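Geranyltranstransferase (Stenotrophomonas maltophilia, PDB 7LBJ) probably condenses allylic prenyl diphosphates with isopentenyl diphosphate in a magnesium-dependent step of isoprenoid biosynthesis. Local coordinates at residues A[37-41]-A[113-117]; A[62-66]-A[284-288]; A[211-215]-A[277-281]. All coordinates share one frame; numbering follows the deposited sequence. Where two conformers were deposited one is given.

Contact 1: residues A[37-41]-A[113-117]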
loop_
_atom_site.group_PDB
_atom_site.type_symbol
_atom_site.label_atom_id
_atom_site.label_comp_id
_atom_site.label_asym_id
_atom_site.label_seq_id
_atom_site.Cartn_x
_atom_site.Cartn_y
_atom_site.Cartn_z
ATOM N N PRO A 37 -7.125 -12.881 -11.988
ATOM C CA PRO A 37 -6.212 -14.004 -11.744
ATOM C C PRO A 37 -6.624 -14.802 -10.502
ATOM O O PRO A 37 -6.635 -14.271 -9.388
ATOM C CB PRO A 37 -4.860 -13.316 -11.550
ATOM C CG PRO A 37 -5.221 -11.989 -10.959
ATOM C CD PRO A 37 -6.504 -11.591 -11.653
ATOM N N GLN A 38 -6.978 -16.073 -10.709
ATOM C CA GLN A 38 -7.562 -16.847 -9.622
ATOM C C GLN A 38 -6.563 -17.090 -8.503
ATOM O O GLN A 38 -6.914 -17.005 -7.321
ATOM C CB GLN A 38 -8.093 -18.166 -10.161
ATOM C CG GLN A 38 -8.971 -17.955 -11.354
ATOM C CD GLN A 38 -9.623 -19.234 -11.804
ATOM O OE1 GLN A 38 -9.097 -20.325 -11.578
ATOM N NE2 GLN A 38 -10.785 -19.114 -12.435
ATOM N N ARG A 39 -5.315 -17.393 -8.847
ATOM C CA ARG A 39 -4.342 -17.737 -7.819
ATOM C C ARG A 39 -4.090 -16.559 -6.884
ATOM O O ARG A 39 -4.016 -16.727 -5.656
ATOM C CB ARG A 39 -3.059 -18.201 -8.498
ATOM C CG ARG A 39 -2.111 -18.953 -7.647
ATOM C CD ARG A 39 -1.068 -19.589 -8.542
ATOM N NE ARG A 39 0.012 -20.176 -7.765
ATOM C CZ ARG A 39 -0.071 -21.332 -7.124
ATOM N NH1 ARG A 39 -1.176 -22.065 -7.152
ATOM N NH2 ARG A 39 0.976 -21.760 -6.427
ATOM N N LEU A 40 -3.970 -15.351 -7.446
ATOM C CA LEU A 40 -3.814 -14.161 -6.616
ATOM C C LEU A 40 -5.008 -13.972 -5.686
ATOM O O LEU A 40 -4.846 -13.680 -4.494
ATOM C CB LEU A 40 -3.633 -12.929 -7.500
ATOM C CG LEU A 40 -3.569 -11.625 -6.711
ATOM C CD1 LEU A 40 -2.279 -11.574 -5.898
ATOM C CD2 LEU A 40 -3.683 -10.421 -7.648
ATOM N N HIS A 41 -6.220 -14.085 -6.226
ATOM C CA HIS A 41 -7.402 -13.872 -5.396
ATOM C C HIS A 41 -7.521 -14.936 -4.324
ATOM O O HIS A 41 -7.882 -14.625 -3.187
ATOM C CB HIS A 41 -8.653 -13.857 -6.263
ATOM C CG HIS A 41 -8.670 -12.726 -7.233
ATOM N ND1 HIS A 41 -9.318 -12.788 -8.450
ATOM C CD2 HIS A 41 -8.099 -11.502 -7.168
ATOM C CE1 HIS A 41 -9.162 -11.642 -9.084
ATOM N NE2 HIS A 41 -8.418 -10.847 -8.333
ATOM N N PHE A 113 0.929 -21.526 -1.752
ATOM C CA PHE A 113 0.942 -21.095 -3.139
ATOM C C PHE A 113 2.389 -21.107 -3.598
ATOM O O PHE A 113 2.950 -22.183 -3.844
ATOM C CB PHE A 113 0.230 -19.739 -3.276
ATOM C CG PHE A 113 -1.239 -19.811 -2.929
ATOM C CD1 PHE A 113 -1.659 -19.712 -1.607
ATOM C CD2 PHE A 113 -2.189 -20.041 -3.913
ATOM C CE1 PHE A 113 -3.010 -19.811 -1.278
ATOM C CE2 PHE A 113 -3.543 -20.139 -3.587
ATOM C CZ PHE A 113 -3.945 -20.024 -2.275
ATOM N N ASP A 114 3.029 -19.945 -3.734
ATOM C CA ASP A 114 4.455 -19.838 -4.026
ATOM C C ASP A 114 4.876 -18.440 -3.606
ATOM O O ASP A 114 4.044 -17.620 -3.213
ATOM C CB ASP A 114 4.766 -20.112 -5.503
ATOM C CG ASP A 114 3.899 -19.295 -6.437
ATOM O OD1 ASP A 114 3.986 -18.059 -6.402
ATOM O OD2 ASP A 114 3.121 -19.889 -7.204
ATOM N N GLU A 115 6.181 -18.172 -3.660
ATOM C CA GLU A 115 6.643 -16.882 -3.145
ATOM C C GLU A 115 6.121 -15.719 -3.980
ATOM O O GLU A 115 5.757 -14.671 -3.431
ATOM C CB GLU A 115 8.169 -16.851 -3.070
ATOM C CG GLU A 115 8.710 -17.732 -1.958
ATOM C CD GLU A 115 10.212 -17.885 -2.037
ATOM O OE1 GLU A 115 10.901 -16.857 -2.160
ATOM O OE2 GLU A 115 10.691 -19.034 -1.985
ATOM N N ALA A 116 6.090 -15.862 -5.311
ATOM C CA ALA A 116 5.644 -14.737 -6.138
ATOM C C ALA A 116 4.194 -14.387 -5.836
ATOM O O ALA A 116 3.834 -13.209 -5.708
ATOM C CB ALA A 116 5.810 -15.064 -7.628
ATOM N N THR A 117 3.342 -15.413 -5.748
ATOM C CA THR A 117 1.942 -15.202 -5.397
ATOM C C THR A 117 1.810 -14.535 -4.032
ATOM O O THR A 117 0.970 -13.652 -3.846
ATOM C CB THR A 117 1.205 -16.544 -5.411
ATOM O OG1 THR A 117 1.291 -17.121 -6.718
ATOM C CG2 THR A 117 -0.248 -16.348 -5.028
#
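D114 OD2 is gripped by two nitrogens of R39. R39 NH2 donates to D114 OD2 over 3.0 Å and R39 NE to the same OD2 over 3.2 Å, so one oxygen takes both bonds of a side-on salt bridge. From the same face, NE meets OD2 on its syn side, tilted 35° out of the carboxylate plane, and NH2 comes from above it. OD2 itself lies close to the guanidinium plane. R39 gets there because its chain leaves with CG anti to the backbone N (chi1 -163°) and stays extended as far as NE. The other carboxylate oxygen faces its own helix. D114 OD1 accepts from T117 N at 2.8 Å, nearly straight, and from T117 OG1 at 2.9 Å. All four bonds together should fix the rotation of the carboxylate. F113 lies over one face of the R39 guanidinium with CB and, toward the rim of that group, CD2. R39 CG lies 3.9 Å from F113 CD2. L40 packs on L120 and A121 of helix 115-134 and on A164 of the second subunit. The contact joins the starts of helices 38-46 and 115-134 near the subunit interface. D114 is the N-cap of helix 115-134, and the bond from T117 N to its carboxylate is a side-chain N-cap.

Contact 2: residues A[62-66]-A[284-288]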
loop_
_atom_site.group_PDB
_atom_site.type_symbol
_atom_site.label_atom_id
_atom_site.label_comp_id
_atom_site.label_asym_id
_atom_site.label_seq_id
_atom_site.Cartn_x
_atom_site.Cartn_y
_atom_site.Cartn_z
ATOM N N ALA A 62 -14.689 -1.300 19.056
ATOM C CA ALA A 62 -14.828 -1.010 20.484
ATOM C C ALA A 62 -14.592 0.466 20.753
ATOM O O ALA A 62 -15.235 1.062 21.626
ATOM C CB ALA A 62 -13.847 -1.853 21.306
ATOM N N SER A 63 -13.666 1.067 20.013
ATOM C CA SER A 63 -13.432 2.502 20.135
ATOM C C SER A 63 -14.636 3.285 19.626
ATOM O O SER A 63 -15.097 4.230 20.276
ATOM C CB SER A 63 -12.162 2.884 19.371
ATOM O OG SER A 63 -11.835 4.254 19.533
ATOM N N GLY A 64 -15.156 2.905 18.456
ATOM C CA GLY A 64 -16.361 3.559 17.974
ATOM C C GLY A 64 -17.516 3.361 18.930
ATOM O O GLY A 64 -18.377 4.240 19.070
ATOM N N HIS A 65 -17.535 2.214 19.618
ATOM C CA HIS A 65 -18.634 1.884 20.523
ATOM C C HIS A 65 -18.711 2.862 21.688
ATOM O O HIS A 65 -19.807 3.105 22.227
ATOM C CB HIS A 65 -18.451 0.441 21.017
ATOM C CG HIS A 65 -19.575 -0.070 21.860
ATOM N ND1 HIS A 65 -20.817 -0.366 21.343
ATOM C CD2 HIS A 65 -19.640 -0.355 23.184
ATOM C CE1 HIS A 65 -21.602 -0.807 22.313
ATOM N NE2 HIS A 65 -20.911 -0.811 23.441
ATOM N N LEU A 66 -17.567 3.424 22.098
ATOM C CA LEU A 66 -17.544 4.428 23.159
ATOM C C LEU A 66 -18.481 5.587 22.869
ATOM O O LEU A 66 -19.013 6.208 23.794
ATOM C CB LEU A 66 -16.141 5.004 23.314
ATOM C CG LEU A 66 -15.017 4.333 24.068
ATOM C CD1 LEU A 66 -13.786 5.245 23.906
ATOM C CD2 LEU A 66 -15.408 4.209 25.526
ATOM N N GLU A 284 -20.063 1.900 28.339
ATOM C CA GLU A 284 -19.681 2.017 26.941
ATOM C C GLU A 284 -18.208 1.693 26.723
ATOM O O GLU A 284 -17.832 1.338 25.604
ATOM C CB GLU A 284 -20.011 3.421 26.414
ATOM C CG GLU A 284 -19.134 4.564 26.978
ATOM C CD GLU A 284 -19.568 5.100 28.349
ATOM O OE1 GLU A 284 -20.477 4.527 28.982
ATOM O OE2 GLU A 284 -18.976 6.106 28.805
ATOM N N ALA A 285 -17.368 1.787 27.756
ATOM C CA ALA A 285 -15.962 1.417 27.621
ATOM C C ALA A 285 -15.679 -0.039 27.985
ATOM O O ALA A 285 -14.510 -0.440 27.954
ATOM C CB ALA A 285 -15.075 2.326 28.482
ATOM N N ASP A 286 -16.704 -0.840 28.317
ATOM C CA ASP A 286 -16.439 -2.217 28.731
ATOM C C ASP A 286 -15.798 -3.043 27.622
ATOM O O ASP A 286 -15.002 -3.946 27.914
ATOM C CB ASP A 286 -17.723 -2.898 29.224
ATOM C CG ASP A 286 -18.040 -2.567 30.676
ATOM O OD1 ASP A 286 -17.176 -1.982 31.363
ATOM O OD2 ASP A 286 -19.146 -2.901 31.140
ATOM N N ALA A 287 -16.138 -2.779 26.353
ATOM C CA ALA A 287 -15.509 -3.522 25.264
ATOM C C ALA A 287 -14.015 -3.210 25.189
ATOM O O ALA A 287 -13.183 -4.126 25.122
ATOM C CB ALA A 287 -16.201 -3.212 23.935
ATOM N N LEU A 288 -13.648 -1.929 25.221
ATOM C CA LEU A 288 -12.226 -1.592 25.243
ATOM C C LEU A 288 -11.548 -2.188 26.470
ATOM O O LEU A 288 -10.433 -2.715 26.378
ATOM C CB LEU A 288 -12.023 -0.075 25.217
ATOM C CG LEU A 288 -12.050 0.630 23.867
ATOM C CD1 LEU A 288 -11.826 2.116 24.077
ATOM C CD2 LEU A 288 -10.976 0.060 22.942
HETATM O O HOH W 1 -15.612 0.225 24.332
#
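L66 lays its CD2 branch against A285, with L66 CD2 3.5 Å from A285 CB. The L66 and L288 side chains cross at about a right angle, their CD1 atoms 3.7 Å apart. The contact belongs to the all-helical prenyl synthase fold. It joins the end of helix 55-65 to the turn that leads into helix 286-297. Deeper in, small side chains let the backbones come close. A62 CB meets A287 CB at 3.8 Å, and L288 CD2 also touches A62 CB. W18 of helix 11-29 touches both alanines. L212 and F215 of helix 206-233 pack on L66 and L288 respectively; L288 is buried, while L66 keeps some exposure. At the rim, E284 turns its CG over the backbone of L66, with E284 CG 3.6 Å from L66 O. Its CG sits between the backbone N and the carbonyl carbon (chi1 70°); the chain then bends, and OE2 accepts from G282 N. The H65 ring comes to E284 O obliquely. The polar link between the segments is a water. The water O donates to E284 O at 2.8 Å and to A62 O at 2.9 Å, and accepts from L288 N at 3.0 Å.

Contact 3: residues A[211-215]-A[277-281]. With EDO (1,2-ethanediol), chain F.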
loop_
_atom_site.group_PDB
_atom_site.type_symbol
_atom_site.label_atom_id
_atom_site.label_comp_id
_atom_site.label_asym_id
_atom_site.label_seq_id
_atom_site.Cartn_x
_atom_site.Cartn_y
_atom_site.Cartn_z
ATOM N N GLN A 211 -6.343 10.890 24.882
ATOM C CA GLN A 211 -6.540 9.966 25.996
ATOM C C GLN A 211 -6.598 8.512 25.509
ATOM O O GLN A 211 -5.938 7.619 26.066
ATOM C CB GLN A 211 -7.820 10.369 26.724
ATOM C CG GLN A 211 -8.284 9.436 27.827
ATOM C CD GLN A 211 -9.688 9.825 28.257
ATOM O OE1 GLN A 211 -10.645 9.565 27.542
ATOM N NE2 GLN A 211 -9.804 10.514 29.381
ATOM N N LEU A 212 -7.389 8.257 24.466
ATOM C CA LEU A 212 -7.488 6.906 23.917
ATOM C C LEU A 212 -6.175 6.454 23.305
ATOM O O LEU A 212 -5.867 5.253 23.304
ATOM C CB LEU A 212 -8.593 6.842 22.861
ATOM C CG LEU A 212 -9.957 7.106 23.473
ATOM C CD1 LEU A 212 -11.041 7.118 22.419
ATOM C CD2 LEU A 212 -10.270 6.055 24.576
ATOM N N ASP A 213 -5.396 7.386 22.768
ATOM C CA ASP A 213 -4.095 7.016 22.230
ATOM C C ASP A 213 -3.174 6.531 23.334
ATOM O O ASP A 213 -2.396 5.593 23.131
ATOM C CB ASP A 213 -3.479 8.196 21.493
ATOM C CG ASP A 213 -2.249 7.801 20.707
ATOM O OD1 ASP A 213 -2.355 6.888 19.866
ATOM O OD2 ASP A 213 -1.179 8.402 20.924
ATOM N N SER A 214 -3.256 7.146 24.520
ATOM C CA SER A 214 -2.459 6.701 25.659
ATOM C C SER A 214 -2.837 5.279 26.061
ATOM O O SER A 214 -1.980 4.449 26.394
ATOM C CB SER A 214 -2.678 7.678 26.816
ATOM O OG SER A 214 -1.898 7.367 27.941
ATOM N N PHE A 215 -4.130 4.987 26.048
ATOM C CA PHE A 215 -4.583 3.622 26.306
ATOM C C PHE A 215 -4.049 2.666 25.240
ATOM O O PHE A 215 -3.526 1.584 25.549
ATOM C CB PHE A 215 -6.115 3.612 26.342
ATOM C CG PHE A 215 -6.743 2.223 26.289
ATOM C CD1 PHE A 215 -6.943 1.490 27.449
ATOM C CD2 PHE A 215 -7.141 1.678 25.080
ATOM C CE1 PHE A 215 -7.535 0.224 27.396
ATOM C CE2 PHE A 215 -7.738 0.426 25.017
ATOM C CZ PHE A 215 -7.934 -0.307 26.177
ATOM N N ILE A 277 -6.797 4.544 32.744
ATOM C CA ILE A 277 -7.044 5.566 31.720
ATOM C C ILE A 277 -8.525 5.644 31.399
ATOM O O ILE A 277 -9.058 6.730 31.138
ATOM C CB ILE A 277 -6.210 5.294 30.453
ATOM C CG1 ILE A 277 -4.719 5.423 30.767
ATOM C CG2 ILE A 277 -6.573 6.289 29.306
ATOM C CD1 ILE A 277 -3.828 4.737 29.734
ATOM N N LEU A 278 -9.222 4.504 31.438
ATOM C CA LEU A 278 -10.639 4.454 31.099
ATOM C C LEU A 278 -11.552 4.514 32.316
ATOM O O LEU A 278 -12.762 4.297 32.178
ATOM C CB LEU A 278 -10.954 3.179 30.308
ATOM C CG LEU A 278 -10.164 2.922 29.027
ATOM C CD1 LEU A 278 -10.698 1.694 28.283
ATOM C CD2 LEU A 278 -10.173 4.159 28.123
ATOM N N ALA A 279 -11.013 4.798 33.501
ATOM C CA ALA A 279 -11.781 4.559 34.720
ATOM C C ALA A 279 -13.033 5.430 34.818
ATOM O O ALA A 279 -13.991 5.046 35.495
ATOM C CB ALA A 279 -10.887 4.770 35.951
ATOM N N ARG A 280 -13.069 6.578 34.149
ATOM C CA ARG A 280 -14.210 7.462 34.331
ATOM C C ARG A 280 -15.374 7.147 33.401
ATOM O O ARG A 280 -16.467 7.690 33.602
ATOM C CB ARG A 280 -13.781 8.917 34.152
ATOM C CG ARG A 280 -12.949 9.441 35.322
ATOM C CD ARG A 280 -12.420 10.818 35.008
ATOM N NE ARG A 280 -11.590 11.355 36.078
ATOM C CZ ARG A 280 -10.695 12.317 35.904
ATOM N NH1 ARG A 280 -10.449 12.817 34.702
ATOM N NH2 ARG A 280 -10.038 12.795 36.960
ATOM N N TYR A 281 -15.173 6.282 32.410
ATOM C CA TYR A 281 -16.235 5.922 31.484
ATOM C C TYR A 281 -17.227 4.973 32.143
ATOM O O TYR A 281 -16.916 4.271 33.108
ATOM C CB TYR A 281 -15.666 5.242 30.242
ATOM C CG TYR A 281 -14.902 6.148 29.290
ATOM C CD1 TYR A 281 -13.541 6.378 29.466
ATOM C CD2 TYR A 281 -15.532 6.745 28.195
ATOM C CE1 TYR A 281 -12.835 7.197 28.608
ATOM C CE2 TYR A 281 -14.825 7.557 27.320
ATOM C CZ TYR A 281 -13.478 7.777 27.536
ATOM O OH TYR A 281 -12.754 8.582 26.684
HETATM C C1 EDO F . 1.241 8.733 24.943
HETATM O O1 EDO F . 0.352 8.490 26.052
HETATM C C2 EDO F . 0.650 8.146 23.676
HETATM O O2 EDO F . -0.213 9.144 23.117
#
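Y281 OH donates to Q211 OE1 over a very short 2.5 Å, the polar bond between the two segments. OE1 lies at the edge of the Y281 ring, near its plane, and the amide plane is turned 67° from the ring. Q211 reaches it with an extended chain, its CG anti to the backbone N (chi1 174°). The hydroxyl is also hydrogen-bonded to NE2 of Q208, about one turn earlier on the same helix. One CH-pi contact is present. L278 CD1 stands over a face of the F215 ring, 4.0 Å from its centroid and 27° off the normal. The segments place helix 206-233 against the type I beta turn L278-Y281, which follows helix 260-277 in this helical prenyl synthase fold. R289 of the next helix binds the carbonyls of L278 and Y281. The rest is packing. L212 CD2 approaches L278 CD2 at 4.0 Å, the two side chains crossing at about a right angle. I277 lies along one turn of the helix: I277 CG2 is 3.6 Å from Q211 O and I277 CD1 3.7 Å from F215 CA. A 1,2-ethanediol, probably from the crystallisation liquor, donates from O2 to D213 OD2, which also forms a salt bridge with R192.

Contacts 2 and 3 are neighbours, with centres 11 Å apart on the same side of the chain's centre. They share one packed cluster. L66 CD1 meets L212 CD1 at 3.6 Å, and L66 CD2 lies 3.7 Å from Y281 CD2. The turn 278-281 of contact 3 leads within a few residues to segment 284-288 of contact 2, so both hold the same end of the helical bundle. Contact 1 lies across the chain's centre, about 38 Å from contact 2 and 42 Å from contact 3 between centres. It touches neither, and packs at the second subunit instead. T117 of contact 1 makes a weak hydrogen bond to a 1,2-ethanediol, and contact 3 binds a 1,2-ethanediol too, in both cases probably from the crystallisation liquor.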